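Local structure of designed helical repeat protein (Synthetic construct, 5CWQ) at residues Arg57-Ser60 with Glu61-Glu64; Leu216-Glu219 with Ala220-Val224. The protein is a computationally designed scaffold with no known natural function, built to fold into a compact array of stacked repeating helices. One frame throughout, in Å; residues are numbered along the deposited sequence. Where two conformers were deposited one is given.

Interaction 1. Residues Arg57-Ser60 with Glu61-Glu64; sequences RGNS and EEAE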
loop_
_atom_site.group_PDB
_atom_site.type_symbol
_atom_site.label_atom_id
_atom_site.label_comp_id
_atom_site.label_asym_id
_atom_site.label_seq_id
_atom_site.Cartn_x
_atom_site.Cartn_y
_atom_site.Cartn_z
ATOM N N ARG A 57 -5.356 -6.887 -19.706
ATOM C CA ARG A 57 -4.976 -7.046 -21.107
ATOM C C ARG A 57 -4.109 -8.282 -21.320
ATOM O O ARG A 57 -4.032 -8.812 -22.427
ATOM C CB ARG A 57 -4.231 -5.807 -21.602
ATOM C CG ARG A 57 -5.107 -4.578 -21.761
ATOM C CD ARG A 57 -4.288 -3.371 -22.191
ATOM N NE ARG A 57 -5.128 -2.241 -22.576
ATOM C CZ ARG A 57 -4.667 -1.026 -22.860
ATOM N NH1 ARG A 57 -3.367 -0.772 -22.799
ATOM N NH2 ARG A 57 -5.510 -0.060 -23.202
ATOM N N GLY A 58 -3.456 -8.738 -20.256
ATOM C CA GLY A 58 -2.535 -9.855 -20.358
ATOM C C GLY A 58 -1.266 -9.457 -21.087
ATOM O O GLY A 58 -0.583 -10.297 -21.672
ATOM N N ASN A 59 -0.957 -8.164 -21.053
ATOM C CA ASN A 59 0.238 -7.635 -21.699
ATOM C C ASN A 59 1.417 -7.597 -20.730
ATOM O O ASN A 59 1.472 -6.754 -19.835
ATOM C CB ASN A 59 -0.041 -6.236 -22.248
ATOM C CG ASN A 59 1.036 -5.755 -23.201
ATOM O OD1 ASN A 59 2.212 -6.089 -23.055
ATOM N ND2 ASN A 59 0.635 -4.965 -24.188
ATOM N N SER A 60 2.362 -8.511 -20.925
ATOM C CA SER A 60 3.516 -8.621 -20.039
ATOM C C SER A 60 4.435 -7.410 -20.157
ATOM O O SER A 60 5.111 -7.040 -19.197
ATOM C CB SER A 60 4.300 -9.897 -20.347
ATOM O OG SER A 60 4.810 -9.874 -21.669
ATOM N N GLU A 61 4.461 -6.794 -21.335
ATOM C CA GLU A 61 5.307 -5.629 -21.563
ATOM C C GLU A 61 4.779 -4.421 -20.799
ATOM O O GLU A 61 5.541 -3.714 -20.137
ATOM C CB GLU A 61 5.396 -5.312 -23.055
ATOM C CG GLU A 61 5.975 -6.440 -23.884
ATOM C CD GLU A 61 5.979 -6.126 -25.364
ATOM O OE1 GLU A 61 5.929 -4.929 -25.718
ATOM O OE2 GLU A 61 6.028 -7.076 -26.173
ATOM N N GLU A 62 3.473 -4.186 -20.895
ATOM C CA GLU A 62 2.837 -3.123 -20.128
ATOM C C GLU A 62 2.975 -3.402 -18.637
ATOM O O GLU A 62 3.116 -2.482 -17.833
ATOM C CB GLU A 62 1.361 -2.990 -20.499
ATOM C CG GLU A 62 1.116 -2.511 -21.917
ATOM C CD GLU A 62 -0.362 -2.413 -22.245
ATOM O OE1 GLU A 62 -1.187 -2.633 -21.334
ATOM O OE2 GLU A 62 -0.698 -2.115 -23.410
ATOM N N ALA A 63 2.932 -4.679 -18.281
ATOM C CA ALA A 63 3.020 -5.094 -16.888
ATOM C C ALA A 63 4.413 -4.819 -16.327
ATOM O O ALA A 63 4.553 -4.312 -15.213
ATOM C CB ALA A 63 2.671 -6.568 -16.756
ATOM N N GLU A 64 5.438 -5.150 -17.103
ATOM C CA GLU A 64 6.815 -4.923 -16.680
ATOM C C GLU A 64 7.104 -3.428 -16.589
ATOM O O GLU A 64 7.818 -2.981 -15.693
ATOM C CB GLU A 64 7.795 -5.597 -17.643
ATOM C CG GLU A 64 9.239 -5.606 -17.158
ATOM C CD GLU A 64 9.434 -6.426 -15.891
ATOM O OE1 GLU A 64 8.518 -7.194 -15.523
ATOM O OE2 GLU A 64 10.506 -6.301 -15.261
#
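Arg57, the last residue of helix 33-57, sends its extended side chain across the turn to Glu62: NH1 lies 3.0 Å from OE2 and 3.2 Å from OE1, a salt bridge of two weak hydrogen bonds. NH1 alone meets both oxygens, and the planes are 61° apart, so this is not the coplanar pairing of two N-H groups with two oxygens. Gly58 leaves the helix with positive phi, a backbone shape glycine adopts easily. At Asn59, chi1 -167° puts CG beside the carbonyl carbon, on the side of the next helix, where OD1 accepts from Glu62 N at 3.1 Å, with the donor above the amide plane, and weakly from Glu61 N at 2.9 Å. The amide stacks on the Glu62 carboxylate, the planes 23° apart. Replacing Asn59 with an alanine would probably leave the Glu61 and Glu62 amides without their side-chain acceptor and the carboxylate without its stacked neighbour. Asn59 O accepts from Ala63 N at 3.0 Å, and Ser60 O from Glu64 N at 2.8 Å, starting the helical ladder. Ala63 packs on Ala54 and Val110. The two bonds to OD1 make Asn59 the N-cap of helix 60-86, in a short helix-loop-helix turn.

Interaction 2. Residues Leu216-Glu219 with Ala220-Val224; sequences LARE and ARRHV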
loop_
_atom_site.group_PDB
_atom_site.type_symbol
_atom_site.label_atom_id
_atom_site.label_comp_id
_atom_site.label_asym_id
_atom_site.label_seq_id
_atom_site.Cartn_x
_atom_site.Cartn_y
_atom_site.Cartn_z
ATOM N N LEU A 216 -9.352 -1.796 3.670
ATOM C CA LEU A 216 -8.210 -2.436 3.032
ATOM C C LEU A 216 -7.935 -3.778 3.701
ATOM O O LEU A 216 -7.650 -4.777 3.034
ATOM C CB LEU A 216 -6.974 -1.540 3.105
ATOM C CG LEU A 216 -7.014 -0.298 2.212
ATOM C CD1 LEU A 216 -5.997 0.734 2.685
ATOM C CD2 LEU A 216 -6.773 -0.667 0.751
ATOM N N ALA A 217 -8.029 -3.792 5.025
ATOM C CA ALA A 217 -7.803 -5.007 5.798
ATOM C C ALA A 217 -8.875 -6.053 5.498
ATOM O O ALA A 217 -8.578 -7.246 5.407
ATOM C CB ALA A 217 -7.773 -4.687 7.276
ATOM N N ARG A 218 -10.117 -5.601 5.344
ATOM C CA ARG A 218 -11.227 -6.499 5.031
ATOM C C ARG A 218 -11.045 -7.138 3.659
ATOM O O ARG A 218 -11.346 -8.317 3.474
ATOM C CB ARG A 218 -12.565 -5.753 5.087
ATOM C CG ARG A 218 -13.031 -5.427 6.499
ATOM C CD ARG A 218 -14.389 -4.729 6.517
ATOM N NE ARG A 218 -15.490 -5.644 6.206
ATOM C CZ ARG A 218 -16.206 -5.638 5.081
ATOM N NH1 ARG A 218 -15.970 -4.759 4.113
ATOM N NH2 ARG A 218 -17.180 -6.524 4.926
ATOM N N GLU A 219 -10.552 -6.361 2.698
ATOM C CA GLU A 219 -10.307 -6.885 1.357
ATOM C C GLU A 219 -9.203 -7.937 1.398
ATOM O O GLU A 219 -9.279 -8.956 0.714
ATOM C CB GLU A 219 -9.928 -5.771 0.376
ATOM C CG GLU A 219 -9.548 -6.313 -1.009
ATOM C CD GLU A 219 -9.381 -5.238 -2.068
ATOM O OE1 GLU A 219 -10.048 -4.188 -1.980
ATOM O OE2 GLU A 219 -8.583 -5.453 -3.005
ATOM N N ALA A 220 -8.174 -7.678 2.198
ATOM C CA ALA A 220 -7.067 -8.613 2.346
ATOM C C ALA A 220 -7.565 -9.949 2.883
ATOM O O ALA A 220 -7.165 -11.011 2.406
ATOM C CB ALA A 220 -6.004 -8.035 3.264
ATOM N N ARG A 221 -8.446 -9.887 3.876
ATOM C CA ARG A 221 -9.011 -11.088 4.470
ATOM C C ARG A 221 -9.873 -11.835 3.459
ATOM O O ARG A 221 -9.751 -13.050 3.311
ATOM C CB ARG A 221 -9.834 -10.738 5.711
ATOM C CG ARG A 221 -10.424 -11.950 6.410
ATOM C CD ARG A 221 -11.066 -11.587 7.738
ATOM N NE ARG A 221 -12.134 -10.602 7.586
ATOM C CZ ARG A 221 -13.080 -10.373 8.490
ATOM N NH1 ARG A 221 -13.110 -11.066 9.622
ATOM N NH2 ARG A 221 -14.007 -9.453 8.260
ATOM N N ARG A 222 -10.737 -11.106 2.761
ATOM C CA ARG A 222 -11.588 -11.709 1.743
ATOM C C ARG A 222 -10.755 -12.376 0.652
ATOM O O ARG A 222 -11.099 -13.459 0.179
ATOM C CB ARG A 222 -12.516 -10.661 1.121
ATOM C CG ARG A 222 -13.697 -10.281 1.998
ATOM C CD ARG A 222 -14.737 -9.492 1.215
ATOM N NE ARG A 222 -14.181 -8.276 0.620
ATOM C CZ ARG A 222 -14.114 -7.096 1.232
ATOM N NH1 ARG A 222 -14.564 -6.947 2.472
ATOM N NH2 ARG A 222 -13.592 -6.054 0.598
ATOM N N HIS A 223 -9.660 -11.730 0.264
ATOM C CA HIS A 223 -8.806 -12.244 -0.803
ATOM C C HIS A 223 -8.228 -13.600 -0.419
ATOM O O HIS A 223 -8.276 -14.546 -1.200
ATOM C CB HIS A 223 -7.680 -11.258 -1.111
ATOM C CG HIS A 223 -6.932 -11.570 -2.371
ATOM N ND1 HIS A 223 -7.455 -11.330 -3.624
ATOM C CD2 HIS A 223 -5.703 -12.100 -2.572
ATOM C CE1 HIS A 223 -6.580 -11.698 -4.543
ATOM N NE2 HIS A 223 -5.509 -12.170 -3.931
ATOM N N VAL A 224 -7.686 -13.684 0.792
ATOM C CA VAL A 224 -7.129 -14.930 1.303
ATOM C C VAL A 224 -8.192 -16.017 1.421
ATOM O O VAL A 224 -7.968 -17.161 1.021
ATOM C CB VAL A 224 -6.480 -14.723 2.684
ATOM C CG1 VAL A 224 -6.060 -16.054 3.291
ATOM C CG2 VAL A 224 -5.286 -13.800 2.567
#
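Four successive i to i+4 backbone bonds, Ala220 N to Leu216 O, Arg221 N to Ala217 O, Arg222 N to Arg218 O and His223 N to Glu219 O, at 2.8 to 3.1 Å, mark a regular alpha-helix. Over this ladder the Arg222 side chain folds back toward the preceding turn. Its CG stands anti to the carbonyl carbon (chi1 -77°) and the chain bends at chi3, laying one guanidinium face over Arg218 O and the CA of Glu219; Arg222 NH2 is 3.5 Å from Glu219 CA. NH1 of Arg222 reaches one face of the Arg218 guanidinium, near its rim, 3.1 Å from Arg218 NH1, with the planes 54° apart. Both groups are donors and normally positive, so the approach is one of like charges; Arg218 was modelled in two conformers, which makes it doubtful. Arg218 NH1 has its hydrogen bond elsewhere, to Gln215 OE1. Arg221 turns to helix 174-201, touching Tyr181, and makes a long, weak ion pair with a phosphate probably from the crystallisation liquor. Ala217 packs on Val187 of that helix and Leu216 on Ala158 and Leu162 of helix 147-171, while Arg222 lies along its own helix, as in an amphipathic helix ending a helical-repeat array.

Overall arrangement
From the N terminus, the chain first meets interaction 1 where helix 33-57 ends and helix 60-86 begins; the contact closes that short connecting loop. Helices 90-114, 117-144, 147-171 and 174-201 follow before interaction 2, which closes no loop and lies wholly within helix 204-230. The two are in series, neither nested nor crossed, with centres 25 Å apart and nearest atoms about 16 Å apart, so they do not touch. Interaction 1 lies at the surface, its centre about 21 Å from the centre of the chain, and joins consecutive helices while meeting helix 90-114. Interaction 2, its centre about 13 Å from the chain's centre, sits on the last helix, whose neighbours there are helices 147-171 and 174-201.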